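Local coordinates for protein S-adenosylmethionine:tRNA ribosyltransferase-isomerase (Thermus thermophilus, PDB 1WDI) that probably transfers and isomerizes the ribose moiety of S-adenosylmethionine onto the 7-aminomethyl-7-deazaguanine base of tRNA, giving epoxyqueuosine on the way to queuosine, at residues E231-P236 and G279-F284; R28-Y33 and V40-V45; L52-V57 and R198-E203. One frame throughout, in Å; residues are numbered along the deposited sequence.

Contact 1 of 3, residues E231-P236 and G279-F284; sequences EPYAIP and GETRLF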
ATOM      1  N   GLU A 231      -5.899   6.215   5.548  1.00 47.32           N
ATOM      2  CA  GLU A 231      -4.596   6.028   4.925  1.00 42.96           C
ATOM      3  C   GLU A 231      -3.807   7.335   4.880  1.00 39.29           C
ATOM      4  O   GLU A 231      -4.125   8.232   4.100  1.00 36.02           O
ATOM      5  CB  GLU A 231      -4.770   5.484   3.501  1.00 44.17           C
ATOM      6  CG  GLU A 231      -3.471   5.294   2.722  1.00 44.04           C
ATOM      7  CD  GLU A 231      -3.705   4.832   1.289  1.00 46.02           C
ATOM      8  OE1 GLU A 231      -4.402   3.811   1.099  1.00 45.68           O
ATOM      9  OE2 GLU A 231      -3.189   5.484   0.353  1.00 43.09           O
ATOM     10  N   PRO A 232      -2.780   7.464   5.734  1.00 37.06           N
ATOM     11  CA  PRO A 232      -1.954   8.674   5.768  1.00 34.67           C
ATOM     12  C   PRO A 232      -0.868   8.541   4.702  1.00 31.77           C
ATOM     13  O   PRO A 232      -0.204   7.512   4.617  1.00 32.93           O
ATOM     14  CB  PRO A 232      -1.400   8.667   7.188  1.00 35.47           C
ATOM     15  CG  PRO A 232      -1.198   7.202   7.444  1.00 38.08           C
ATOM     16  CD  PRO A 232      -2.462   6.576   6.870  1.00 38.10           C
ATOM     17  N   TYR A 233      -0.686   9.577   3.891  1.00 28.32           N
ATOM     18  CA  TYR A 233       0.305   9.525   2.821  1.00 26.48           C
ATOM     19  C   TYR A 233       0.948  10.880   2.570  1.00 27.06           C
ATOM     20  O   TYR A 233       0.502  11.903   3.083  1.00 24.85           O
ATOM     21  CB  TYR A 233      -0.370   9.062   1.526  1.00 24.94           C
ATOM     22  CG  TYR A 233      -1.447  10.024   1.070  1.00 22.83           C
ATOM     23  CD1 TYR A 233      -1.123  11.187   0.366  1.00 23.58           C
ATOM     24  CD2 TYR A 233      -2.784   9.807   1.406  1.00 22.64           C
ATOM     25  CE1 TYR A 233      -2.106  12.115   0.011  1.00 23.08           C
ATOM     26  CE2 TYR A 233      -3.771  10.721   1.058  1.00 21.41           C
ATOM     27  CZ  TYR A 233      -3.427  11.874   0.361  1.00 23.68           C
ATOM     28  OH  TYR A 233      -4.407  12.778   0.015  1.00 21.76           O
ATOM     29  N   ALA A 234       1.993  10.874   1.754  1.00 26.31           N
ATOM     30  CA  ALA A 234       2.681  12.104   1.400  1.00 26.94           C
ATOM     31  C   ALA A 234       3.048  12.027  -0.070  1.00 25.18           C
ATOM     32  O   ALA A 234       3.573  11.018  -0.534  1.00 25.83           O
ATOM     33  CB  ALA A 234       3.937  12.286   2.254  1.00 26.36           C
ATOM     34  N   ILE A 235       2.745  13.088  -0.805  1.00 25.54           N
ATOM     35  CA  ILE A 235       3.071  13.134  -2.217  1.00 24.81           C
ATOM     36  C   ILE A 235       4.164  14.169  -2.454  1.00 25.49           C
ATOM     37  O   ILE A 235       3.954  15.365  -2.255  1.00 25.19           O
ATOM     38  CB  ILE A 235       1.846  13.505  -3.067  1.00 25.47           C
ATOM     39  CG1 ILE A 235       0.734  12.471  -2.860  1.00 25.75           C
ATOM     40  CG2 ILE A 235       2.251  13.589  -4.534  1.00 25.59           C
ATOM     41  CD1 ILE A 235      -0.492  12.735  -3.678  1.00 27.46           C
ATOM     42  N   PRO A 236       5.355  13.714  -2.873  1.00 24.94           N
ATOM     43  CA  PRO A 236       6.483  14.609  -3.142  1.00 23.88           C
ATOM     44  C   PRO A 236       6.109  15.658  -4.181  1.00 24.93           C
ATOM     45  O   PRO A 236       5.305  15.399  -5.085  1.00 23.55           O
ATOM     46  CB  PRO A 236       7.564  13.656  -3.656  1.00 24.23           C
ATOM     47  CG  PRO A 236       7.267  12.390  -2.913  1.00 23.89           C
ATOM     48  CD  PRO A 236       5.758  12.303  -3.025  1.00 23.79           C
ATOM     49  N   GLY A 279      -1.298  14.086   3.384  1.00 28.38           N
ATOM     50  CA  GLY A 279      -2.728  13.956   3.241  1.00 30.38           C
ATOM     51  C   GLY A 279      -3.158  12.679   3.915  1.00 32.32           C
ATOM     52  O   GLY A 279      -2.327  11.926   4.429  1.00 32.32           O
ATOM     53  N   GLU A 280      -4.459  12.434   3.906  1.00 35.36           N
ATOM     54  CA  GLU A 280      -5.021  11.244   4.515  1.00 38.13           C
ATOM     55  C   GLU A 280      -6.339  10.963   3.816  1.00 39.52           C
ATOM     56  O   GLU A 280      -7.047  11.892   3.425  1.00 37.51           O
ATOM     57  CB  GLU A 280      -5.259  11.485   6.005  1.00 41.42           C
ATOM     58  CG  GLU A 280      -5.800  10.286   6.760  1.00 47.35           C
ATOM     59  CD  GLU A 280      -6.017  10.583   8.234  1.00 50.96           C
ATOM     60  OE1 GLU A 280      -6.868  11.444   8.552  1.00 52.27           O
ATOM     61  OE2 GLU A 280      -5.332   9.957   9.072  1.00 51.60           O
ATOM     62  N   THR A 281      -6.668   9.688   3.649  1.00 40.77           N
ATOM     63  CA  THR A 281      -7.918   9.333   2.996  1.00 43.06           C
ATOM     64  C   THR A 281      -8.563   8.085   3.576  1.00 45.13           C
ATOM     65  O   THR A 281      -7.902   7.069   3.805  1.00 44.81           O
ATOM     66  CB  THR A 281      -7.719   9.100   1.494  1.00 43.61           C
ATOM     67  OG1 THR A 281      -8.994   8.885   0.874  1.00 45.25           O
ATOM     68  CG2 THR A 281      -6.829   7.880   1.258  1.00 41.56           C
ATOM     69  N   ARG A 282      -9.864   8.180   3.814  1.00 47.14           N
ATOM     70  CA  ARG A 282     -10.637   7.064   4.328  1.00 49.95           C
ATOM     71  C   ARG A 282     -11.809   6.880   3.375  1.00 50.06           C
ATOM     72  O   ARG A 282     -12.796   6.213   3.687  1.00 50.55           O
ATOM     73  CB  ARG A 282     -11.119   7.350   5.755  1.00 52.94           C
ATOM     74  CG  ARG A 282     -11.684   8.743   5.986  1.00 56.36           C
ATOM     75  CD  ARG A 282     -11.831   9.009   7.481  1.00 59.67           C
ATOM     76  NE  ARG A 282     -12.227  10.386   7.768  1.00 63.29           N
ATOM     77  CZ  ARG A 282     -12.251  10.919   8.987  1.00 64.65           C
ATOM     78  NH1 ARG A 282     -11.901  10.190  10.040  1.00 65.23           N
ATOM     79  NH2 ARG A 282     -12.622  12.181   9.155  1.00 64.58           N
ATOM     80  N   LEU A 283     -11.675   7.486   2.198  1.00 49.33           N
ATOM     81  CA  LEU A 283     -12.692   7.409   1.166  1.00 48.29           C
ATOM     82  C   LEU A 283     -12.842   5.979   0.679  1.00 46.93           C
ATOM     83  O   LEU A 283     -11.858   5.273   0.457  1.00 46.02           O
ATOM     84  CB  LEU A 283     -12.333   8.308  -0.020  1.00 49.42           C
ATOM     85  CG  LEU A 283     -13.285   8.189  -1.217  1.00 50.68           C
ATOM     86  CD1 LEU A 283     -14.708   8.544  -0.785  1.00 51.95           C
ATOM     87  CD2 LEU A 283     -12.824   9.103  -2.335  1.00 50.98           C
ATOM     88  N   PHE A 284     -14.091   5.566   0.516  1.00 44.49           N
ATOM     89  CA  PHE A 284     -14.412   4.229   0.059  1.00 41.59           C
ATOM     90  C   PHE A 284     -14.758   4.295  -1.423  1.00 37.28           C
ATOM     91  O   PHE A 284     -15.896   4.574  -1.787  1.00 35.96           O
ATOM     92  CB  PHE A 284     -15.591   3.694   0.879  1.00 45.57           C
ATOM     93  CG  PHE A 284     -16.007   2.293   0.527  1.00 48.81           C
ATOM     94  CD1 PHE A 284     -15.100   1.393  -0.027  1.00 47.91           C
ATOM     95  CD2 PHE A 284     -17.304   1.860   0.791  1.00 49.90           C
ATOM     96  CE1 PHE A 284     -15.478   0.085  -0.311  1.00 49.31           C
ATOM     97  CE2 PHE A 284     -17.691   0.553   0.511  1.00 51.15           C
ATOM     98  CZ  PHE A 284     -16.775  -0.337  -0.041  1.00 50.51           C
TER

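Contact 2 of 3, residues R28-Y33 and V40-V45; sequences RLMVVY and VAHKRV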
ATOM      1  N   ARG A  28       1.942 -14.187 -13.469  1.00 20.22           N
ATOM      2  CA  ARG A  28       1.094 -13.922 -14.624  1.00 20.43           C
ATOM      3  C   ARG A  28       0.480 -12.523 -14.564  1.00 21.41           C
ATOM      4  O   ARG A  28       0.347 -11.935 -13.490  1.00 21.42           O
ATOM      5  CB  ARG A  28      -0.005 -14.983 -14.726  1.00 20.77           C
ATOM      6  CG  ARG A  28       0.543 -16.400 -14.915  1.00 22.24           C
ATOM      7  CD  ARG A  28      -0.572 -17.420 -15.030  1.00 21.07           C
ATOM      8  NE  ARG A  28      -1.404 -17.167 -16.202  1.00 21.31           N
ATOM      9  CZ  ARG A  28      -2.468 -17.890 -16.532  1.00 22.91           C
ATOM     10  NH1 ARG A  28      -2.832 -18.919 -15.778  1.00 22.69           N
ATOM     11  NH2 ARG A  28      -3.171 -17.576 -17.610  1.00 22.35           N
ATOM     12  N   LEU A  29       0.129 -11.990 -15.730  1.00 20.16           N
ATOM     13  CA  LEU A  29      -0.475 -10.671 -15.818  1.00 19.86           C
ATOM     14  C   LEU A  29      -1.663 -10.717 -16.768  1.00 19.09           C
ATOM     15  O   LEU A  29      -1.510 -11.027 -17.953  1.00 16.96           O
ATOM     16  CB  LEU A  29       0.544  -9.641 -16.334  1.00 18.88           C
ATOM     17  CG  LEU A  29      -0.004  -8.249 -16.659  1.00 18.13           C
ATOM     18  CD1 LEU A  29      -0.474  -7.564 -15.368  1.00 18.45           C
ATOM     19  CD2 LEU A  29       1.064  -7.410 -17.345  1.00 19.98           C
ATOM     20  N   MET A  30      -2.852 -10.431 -16.246  1.00 18.26           N
ATOM     21  CA  MET A  30      -4.032 -10.411 -17.092  1.00 19.06           C
ATOM     22  C   MET A  30      -4.265  -8.962 -17.484  1.00 19.62           C
ATOM     23  O   MET A  30      -4.442  -8.100 -16.619  1.00 21.15           O
ATOM     24  CB  MET A  30      -5.275 -10.944 -16.356  1.00 17.46           C
ATOM     25  CG  MET A  30      -6.535 -10.886 -17.215  1.00 21.79           C
ATOM     26  SD  MET A  30      -8.103 -11.262 -16.360  1.00 25.35           S
ATOM     27  CE  MET A  30      -8.022 -13.021 -16.340  1.00 19.72           C
ATOM     28  N   VAL A  31      -4.241  -8.687 -18.784  1.00 18.93           N
ATOM     29  CA  VAL A  31      -4.485  -7.335 -19.262  1.00 19.46           C
ATOM     30  C   VAL A  31      -5.942  -7.272 -19.718  1.00 20.61           C
ATOM     31  O   VAL A  31      -6.367  -8.073 -20.553  1.00 19.28           O
ATOM     32  CB  VAL A  31      -3.572  -6.978 -20.457  1.00 19.39           C
ATOM     33  CG1 VAL A  31      -3.853  -5.542 -20.915  1.00 17.91           C
ATOM     34  CG2 VAL A  31      -2.095  -7.138 -20.060  1.00 20.17           C
ATOM     35  N   VAL A  32      -6.712  -6.343 -19.157  1.00 20.84           N
ATOM     36  CA  VAL A  32      -8.114  -6.201 -19.550  1.00 23.03           C
ATOM     37  C   VAL A  32      -8.412  -4.731 -19.841  1.00 23.79           C
ATOM     38  O   VAL A  32      -7.851  -3.840 -19.207  1.00 23.36           O
ATOM     39  CB  VAL A  32      -9.065  -6.743 -18.445  1.00 24.79           C
ATOM     40  CG1 VAL A  32      -8.842  -5.995 -17.151  1.00 26.94           C
ATOM     41  CG2 VAL A  32     -10.522  -6.615 -18.894  1.00 22.10           C
ATOM     42  N   TYR A  33      -9.288  -4.475 -20.808  1.00 25.56           N
ATOM     43  CA  TYR A  33      -9.615  -3.102 -21.184  1.00 26.37           C
ATOM     44  C   TYR A  33     -10.952  -2.572 -20.654  1.00 27.74           C
ATOM     45  O   TYR A  33     -11.956  -3.284 -20.668  1.00 26.43           O
ATOM     46  CB  TYR A  33      -9.568  -2.974 -22.707  1.00 26.78           C
ATOM     47  CG  TYR A  33      -8.226  -3.356 -23.291  1.00 28.41           C
ATOM     48  CD1 TYR A  33      -7.870  -4.694 -23.450  1.00 28.51           C
ATOM     49  CD2 TYR A  33      -7.292  -2.379 -23.645  1.00 27.72           C
ATOM     50  CE1 TYR A  33      -6.616  -5.053 -23.943  1.00 28.17           C
ATOM     51  CE2 TYR A  33      -6.033  -2.727 -24.137  1.00 27.49           C
ATOM     52  CZ  TYR A  33      -5.703  -4.068 -24.281  1.00 29.26           C
ATOM     53  OH  TYR A  33      -4.454  -4.426 -24.744  1.00 29.25           O
ATOM     54  N   VAL A  40      -9.008  -9.703 -23.232  1.00 24.18           N
ATOM     55  CA  VAL A  40      -7.894  -9.769 -22.313  1.00 25.95           C
ATOM     56  C   VAL A  40      -6.684 -10.385 -22.997  1.00 26.39           C
ATOM     57  O   VAL A  40      -6.798 -11.039 -24.035  1.00 25.43           O
ATOM     58  CB  VAL A  40      -8.241 -10.633 -21.073  1.00 26.82           C
ATOM     59  CG1 VAL A  40      -9.510 -10.115 -20.403  1.00 26.98           C
ATOM     60  CG2 VAL A  40      -8.420 -12.085 -21.489  1.00 29.66           C
ATOM     61  N   ALA A  41      -5.518 -10.145 -22.416  1.00 25.17           N
ATOM     62  CA  ALA A  41      -4.287 -10.724 -22.920  1.00 23.45           C
ATOM     63  C   ALA A  41      -3.743 -11.470 -21.716  1.00 22.96           C
ATOM     64  O   ALA A  41      -3.732 -10.935 -20.609  1.00 21.80           O
ATOM     65  CB  ALA A  41      -3.311  -9.631 -23.362  1.00 23.20           C
ATOM     66  N   HIS A  42      -3.333 -12.717 -21.919  1.00 22.72           N
ATOM     67  CA  HIS A  42      -2.782 -13.514 -20.835  1.00 20.34           C
ATOM     68  C   HIS A  42      -1.269 -13.432 -20.958  1.00 22.03           C
ATOM     69  O   HIS A  42      -0.659 -14.100 -21.794  1.00 18.90           O
ATOM     70  CB  HIS A  42      -3.284 -14.956 -20.941  1.00 20.30           C
ATOM     71  CG  HIS A  42      -4.764 -15.077 -20.748  1.00 22.28           C
ATOM     72  ND1 HIS A  42      -5.382 -14.776 -19.552  1.00 19.65           N
ATOM     73  CD2 HIS A  42      -5.757 -15.391 -21.615  1.00 21.57           C
ATOM     74  CE1 HIS A  42      -6.690 -14.896 -19.691  1.00 22.39           C
ATOM     75  NE2 HIS A  42      -6.945 -15.268 -20.934  1.00 22.18           N
ATOM     76  N   LYS A  43      -0.678 -12.590 -20.115  1.00 19.51           N
ATOM     77  CA  LYS A  43       0.758 -12.346 -20.128  1.00 20.89           C
ATOM     78  C   LYS A  43       1.421 -12.626 -18.789  1.00 21.86           C
ATOM     79  O   LYS A  43       0.917 -13.386 -17.958  1.00 22.51           O
ATOM     80  CB  LYS A  43       1.017 -10.877 -20.497  1.00 21.99           C
ATOM     81  CG  LYS A  43       0.529 -10.468 -21.888  1.00 24.14           C
ATOM     82  CD  LYS A  43       1.528 -10.888 -22.960  1.00 23.16           C
ATOM     83  CE  LYS A  43       0.955 -10.709 -24.360  1.00 27.14           C
ATOM     84  NZ  LYS A  43       1.975 -11.014 -25.407  1.00 27.38           N
ATOM     85  N   ARG A  44       2.581 -12.007 -18.614  1.00 22.06           N
ATOM     86  CA  ARG A  44       3.348 -12.094 -17.383  1.00 21.24           C
ATOM     87  C   ARG A  44       3.692 -10.654 -17.040  1.00 20.32           C
ATOM     88  O   ARG A  44       3.655  -9.785 -17.910  1.00 19.45           O
ATOM     89  CB  ARG A  44       4.604 -12.952 -17.595  1.00 22.85           C
ATOM     90  CG  ARG A  44       4.249 -14.436 -17.569  1.00 24.43           C
ATOM     91  CD  ARG A  44       5.380 -15.405 -17.877  1.00 26.12           C
ATOM     92  NE  ARG A  44       4.881 -16.760 -17.650  1.00 31.80           N
ATOM     93  CZ  ARG A  44       5.513 -17.879 -17.982  1.00 34.79           C
ATOM     94  NH1 ARG A  44       6.700 -17.835 -18.573  1.00 41.11           N
ATOM     95  NH2 ARG A  44       4.949 -19.048 -17.725  1.00 31.56           N
ATOM     96  N   VAL A  45       3.985 -10.388 -15.775  1.00 20.80           N
ATOM     97  CA  VAL A  45       4.325  -9.035 -15.360  1.00 18.94           C
ATOM     98  C   VAL A  45       5.493  -8.487 -16.174  1.00 20.05           C
ATOM     99  O   VAL A  45       5.529  -7.299 -16.500  1.00 19.29           O
ATOM    100  CB  VAL A  45       4.683  -8.989 -13.852  1.00 20.76           C
ATOM    101  CG1 VAL A  45       5.199  -7.604 -13.473  1.00 18.53           C
ATOM    102  CG2 VAL A  45       3.451  -9.343 -13.022  1.00 19.41           C
TER
HETATM  103  O   HOH W   1      -1.411 -14.992 -18.019  1.00 20.45           O

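Contact 3 of 3, residues L52-V57 and R198-E203; sequences LRPGDV and REMGVE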
ATOM      1  N   LEU A  52       2.757  -0.419 -22.199  1.00 24.76           N
ATOM      2  CA  LEU A  52       2.964   0.966 -21.825  1.00 24.92           C
ATOM      3  C   LEU A  52       3.633   1.660 -22.998  1.00 25.96           C
ATOM      4  O   LEU A  52       3.916   1.031 -24.024  1.00 23.73           O
ATOM      5  CB  LEU A  52       3.849   1.055 -20.585  1.00 23.79           C
ATOM      6  CG  LEU A  52       3.303   0.369 -19.333  1.00 20.78           C
ATOM      7  CD1 LEU A  52       4.197   0.720 -18.149  1.00 21.35           C
ATOM      8  CD2 LEU A  52       1.872   0.820 -19.072  1.00 20.71           C
ATOM      9  N   ARG A  53       3.867   2.957 -22.867  1.00 25.84           N
ATOM     10  CA  ARG A  53       4.545   3.683 -23.927  1.00 29.17           C
ATOM     11  C   ARG A  53       5.318   4.866 -23.374  1.00 27.89           C
ATOM     12  O   ARG A  53       5.039   5.344 -22.275  1.00 28.77           O
ATOM     13  CB  ARG A  53       3.555   4.118 -25.011  1.00 30.60           C
ATOM     14  CG  ARG A  53       2.320   4.824 -24.526  1.00 35.25           C
ATOM     15  CD  ARG A  53       1.108   4.335 -25.312  1.00 36.00           C
ATOM     16  NE  ARG A  53      -0.084   5.104 -24.983  1.00 39.75           N
ATOM     17  CZ  ARG A  53      -1.325   4.732 -25.273  1.00 39.33           C
ATOM     18  NH1 ARG A  53      -1.552   3.589 -25.904  1.00 39.33           N
ATOM     19  NH2 ARG A  53      -2.340   5.510 -24.927  1.00 39.32           N
ATOM     20  N   PRO A  54       6.333   5.332 -24.114  1.00 27.80           N
ATOM     21  CA  PRO A  54       7.109   6.470 -23.617  1.00 26.51           C
ATOM     22  C   PRO A  54       6.193   7.626 -23.235  1.00 24.84           C
ATOM     23  O   PRO A  54       5.302   8.001 -23.993  1.00 21.59           O
ATOM     24  CB  PRO A  54       8.048   6.797 -24.786  1.00 27.20           C
ATOM     25  CG  PRO A  54       7.312   6.273 -25.993  1.00 29.95           C
ATOM     26  CD  PRO A  54       6.731   4.973 -25.488  1.00 27.79           C
ATOM     27  N   GLY A  55       6.406   8.178 -22.048  1.00 22.30           N
ATOM     28  CA  GLY A  55       5.563   9.272 -21.608  1.00 22.86           C
ATOM     29  C   GLY A  55       4.589   8.818 -20.540  1.00 21.83           C
ATOM     30  O   GLY A  55       4.087   9.641 -19.781  1.00 23.08           O
ATOM     31  N   ASP A  56       4.300   7.518 -20.483  1.00 21.67           N
ATOM     32  CA  ASP A  56       3.407   7.012 -19.448  1.00 20.67           C
ATOM     33  C   ASP A  56       4.063   7.344 -18.114  1.00 21.42           C
ATOM     34  O   ASP A  56       5.289   7.326 -17.994  1.00 20.41           O
ATOM     35  CB  ASP A  56       3.241   5.489 -19.529  1.00 21.92           C
ATOM     36  CG  ASP A  56       2.216   5.054 -20.560  1.00 21.04           C
ATOM     37  OD1 ASP A  56       1.374   5.877 -20.974  1.00 21.49           O
ATOM     38  OD2 ASP A  56       2.242   3.867 -20.938  1.00 22.66           O
ATOM     39  N   VAL A  57       3.250   7.662 -17.118  1.00 19.95           N
ATOM     40  CA  VAL A  57       3.773   7.962 -15.797  1.00 21.26           C
ATOM     41  C   VAL A  57       3.316   6.849 -14.864  1.00 21.37           C
ATOM     42  O   VAL A  57       2.125   6.718 -14.567  1.00 20.70           O
ATOM     43  CB  VAL A  57       3.255   9.309 -15.259  1.00 21.46           C
ATOM     44  CG1 VAL A  57       3.828   9.560 -13.869  1.00 22.00           C
ATOM     45  CG2 VAL A  57       3.649  10.429 -16.203  1.00 19.72           C
ATOM     46  N   ARG A 198      12.477   2.227 -17.687  1.00 21.88           N
ATOM     47  CA  ARG A 198      13.214   3.485 -17.811  1.00 26.07           C
ATOM     48  C   ARG A 198      13.727   3.597 -19.238  1.00 26.13           C
ATOM     49  O   ARG A 198      13.600   4.635 -19.888  1.00 26.37           O
ATOM     50  CB  ARG A 198      14.421   3.525 -16.862  1.00 27.60           C
ATOM     51  CG  ARG A 198      14.105   3.347 -15.389  1.00 31.42           C
ATOM     52  CD  ARG A 198      15.286   3.795 -14.522  1.00 33.59           C
ATOM     53  NE  ARG A 198      15.014   3.628 -13.097  1.00 36.11           N
ATOM     54  CZ  ARG A 198      15.205   2.499 -12.418  1.00 37.75           C
ATOM     55  NH1 ARG A 198      15.682   1.419 -13.029  1.00 35.92           N
ATOM     56  NH2 ARG A 198      14.911   2.448 -11.126  1.00 37.89           N
ATOM     57  N   GLU A 199      14.304   2.507 -19.728  1.00 27.91           N
ATOM     58  CA  GLU A 199      14.851   2.481 -21.075  1.00 28.10           C
ATOM     59  C   GLU A 199      13.831   2.804 -22.162  1.00 28.82           C
ATOM     60  O   GLU A 199      14.201   3.263 -23.244  1.00 29.64           O
ATOM     61  CB  GLU A 199      15.523   1.132 -21.332  1.00 27.86           C
ATOM     62  CG  GLU A 199      16.923   1.057 -20.725  1.00 30.19           C
ATOM     63  CD  GLU A 199      17.551  -0.319 -20.833  1.00 30.71           C
ATOM     64  OE1 GLU A 199      17.403  -0.964 -21.891  1.00 30.06           O
ATOM     65  OE2 GLU A 199      18.202  -0.750 -19.860  1.00 31.91           O
ATOM     66  N   MET A 200      12.548   2.580 -21.895  1.00 26.84           N
ATOM     67  CA  MET A 200      11.557   2.910 -22.911  1.00 26.32           C
ATOM     68  C   MET A 200      10.859   4.239 -22.625  1.00 25.72           C
ATOM     69  O   MET A 200       9.818   4.541 -23.200  1.00 26.55           O
ATOM     70  CB  MET A 200      10.525   1.791 -23.066  1.00 26.66           C
ATOM     71  CG  MET A 200       9.659   1.531 -21.857  1.00 27.49           C
ATOM     72  SD  MET A 200       8.356   0.400 -22.336  1.00 28.60           S
ATOM     73  CE  MET A 200       7.334   1.489 -23.322  1.00 27.50           C
ATOM     74  N   GLY A 201      11.438   5.030 -21.730  1.00 25.24           N
ATOM     75  CA  GLY A 201      10.869   6.332 -21.426  1.00 24.95           C
ATOM     76  C   GLY A 201       9.657   6.379 -20.512  1.00 23.73           C
ATOM     77  O   GLY A 201       8.918   7.359 -20.530  1.00 23.77           O
ATOM     78  N   VAL A 202       9.442   5.339 -19.716  1.00 22.19           N
ATOM     79  CA  VAL A 202       8.310   5.329 -18.795  1.00 21.50           C
ATOM     80  C   VAL A 202       8.755   5.974 -17.491  1.00 20.97           C
ATOM     81  O   VAL A 202       9.748   5.567 -16.893  1.00 21.50           O
ATOM     82  CB  VAL A 202       7.807   3.889 -18.510  1.00 20.04           C
ATOM     83  CG1 VAL A 202       6.778   3.904 -17.379  1.00 17.82           C
ATOM     84  CG2 VAL A 202       7.174   3.311 -19.771  1.00 19.06           C
ATOM     85  N   GLU A 203       8.027   6.993 -17.058  1.00 21.14           N
ATOM     86  CA  GLU A 203       8.379   7.670 -15.822  1.00 21.01           C
ATOM     87  C   GLU A 203       8.087   6.762 -14.642  1.00 20.68           C
ATOM     88  O   GLU A 203       7.081   6.051 -14.626  1.00 21.12           O
ATOM     89  CB  GLU A 203       7.587   8.971 -15.680  1.00 21.53           C
ATOM     90  CG  GLU A 203       7.920  10.012 -16.722  1.00 22.19           C
ATOM     91  CD  GLU A 203       7.297  11.358 -16.417  1.00 22.66           C
ATOM     92  OE1 GLU A 203       7.182  11.698 -15.222  1.00 24.64           O
ATOM     93  OE2 GLU A 203       6.942  12.084 -17.370  1.00 23.68           O
TER

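Contact 1 of 3, residues E231-P236 and G279-F284
Gly-279 O receives two groups from the facing strand: the amide of Tyr-233, in a nearly straight bond (Tyr-233 N to Gly-279 O 2.9 Å, 174° at the hydrogen), and the CA-H of Pro-232, with Pro-232 CA 3.5 Å from Gly-279 O. Glu-231 O repeats the pattern, taking the Thr-281 amide (Thr-281 N to Glu-231 O 3.0 Å) together with the CA-H of Glu-280. Glu-231 N to Thr-281 O and Gly-279 N to Tyr-233 O, both 2.8 Å, complete two hydrogen-bonded antiparallel pairs. Between them lies the non-hydrogen-bonded pair Pro-232 and Glu-280, where a missing N-H costs this pairing nothing. Tyr-233 CG stands between its own backbone N and carbonyl carbon (chi1 62°), and the ring folds across the neighbouring strand. Gly-279 CA lies over its face, 3.9 Å from the Tyr-233 ring centroid, in a CH-pi contact; a CB on Gly-279 would run into Tyr-233 OH. That hydroxyl is hydrogen-bonded to Ser-266 of helix 258-266, which packs on this same face, where Thr-281 CG2 also meets Glu-231 CB. The arrangement is the cross-strand glycine-aromatic pair of antiparallel sheets, on the side of the mixed sheet where helix 258-266 packs.

Contact 2 of 3, residues R28-Y33 and V40-V45
Strands 28-32 and 40-44 run antiparallel, with 148° between their directions, and form a beta hairpin at one end of the mixed sheet. Leu-29 and Lys-43 exchange two amide-to-carbonyl bonds, and the bond from Val-31 N to Ala-41 O is 2.9 Å and almost straight (175°). Met-30, Val-32, Val-40 and His-42 share one face. Val-32 CB rests on Val-40 CG1 at 3.9 Å, while Met-30 runs alongside His-42 in the same direction, with Met-30 CE at the edge of the imidazole, 4.1 Å from His-42 CE1. Leu-327 of helix 318-330 touches Met-30, Val-40 and His-42, and His-42 ND1 is hydrogen-bonded to Tyr-333 OH. On the other face Val-31 CB meets Ala-41 CB at 3.9 Å, and Phe-51 of helix 48-51 packs against both. Farther along, Leu-29 CB presses on the backbone where the second strand ends, 3.4 Å from Arg-44 C. The Arg-28 guanidinium makes a cation-pi contact with Tyr-333, and its NH1 is hydrogen-bonded to Glu-331 O. Its chain bends at chi3 (62°), which swings NE back toward the partner strand. There Lys-43 O, already bonded to Leu-29 N at 2.7 Å from well above the carbonyl plane, has a second donor: a water that donates to Lys-43 O at 2.8 Å and accepts from Arg-28 NE, in the plane of the guanidinium.

Contact 3 of 3, residues L52-V57 and R198-E203
Two glycine-bearing turns dock backbone to backbone here: Gly-55 N, in the type II turn from Arg-53 to Asp-56, donates to the O of Gly-201, which is the C-prime residue of the Schellman motif that ends helix 191-199. The bond is 3.0 Å from Gly-55 N to Gly-201 O and close to straight (168°), though the amide stands above the carbonyl plane. Both glycines have positive phi, and a CB on Gly-201 would sit tightly against Pro-54 CB. Pro-54 CB lies 3.3 Å from Met-200 O, and the Met-200 side chain lies against the start of the turn, at about a right angle to the proline ring. A bend at chi3 (-73°) sets Met-200 CE 3.5 Å from Leu-52 O and 4.1 Å from Pro-54 CD. Inside the turn, Asp-56 OD2 accepts Arg-53 N at 2.7 Å, from above the carboxylate plane, and forms a salt bridge with Arg-252. Val-202 crosses Leu-52 at about a right angle, its CG2 4.1 Å from Leu-52 CB and its CG1 3.8 Å from Asp-56 O. An alanine in place of Val-202 would lack CG1 and CG2 and would probably open a gap beside Leu-52 and Asp-56 O, leaving the leucine side chain freer to shift. Beyond it, Glu-203 N reaches Asp-56 O at 2.9 Å, nearly along the C=O axis. Val-57 CG2 then packs on the Glu-203 carboxylate, whose oxygens form salt bridges with Arg-205 and Arg-251. Strands 57-73 and 203-211 thus begin their parallel pairing just past the end of helix 191-199, with helix 237-248 touching both Val-57 and Glu-203.

Contacts 1 and 2 are antiparallel strand pairs of the same mixed sheet, about 29 Å apart between centres, whereas contact 3 lies where a loop and a helix end feed two of its parallel strands. All three are partly buried, but contact 1 lies nearest the middle of the chain; contacts 2 and 3 lie farther out, on the same side of its centre. Strand 203-211 connects contact 3 to contact 1, since it also pairs with strand 231-235. Helix 48-51 packs on contact 2 and leads into the loop of contact 3. Contact 1 adds an aromatic-glycine pair to its backbone ladder; contact 2 adds aliphatic pairs, a methionine beside a histidine and a water bridge; contact 3 docks two turns.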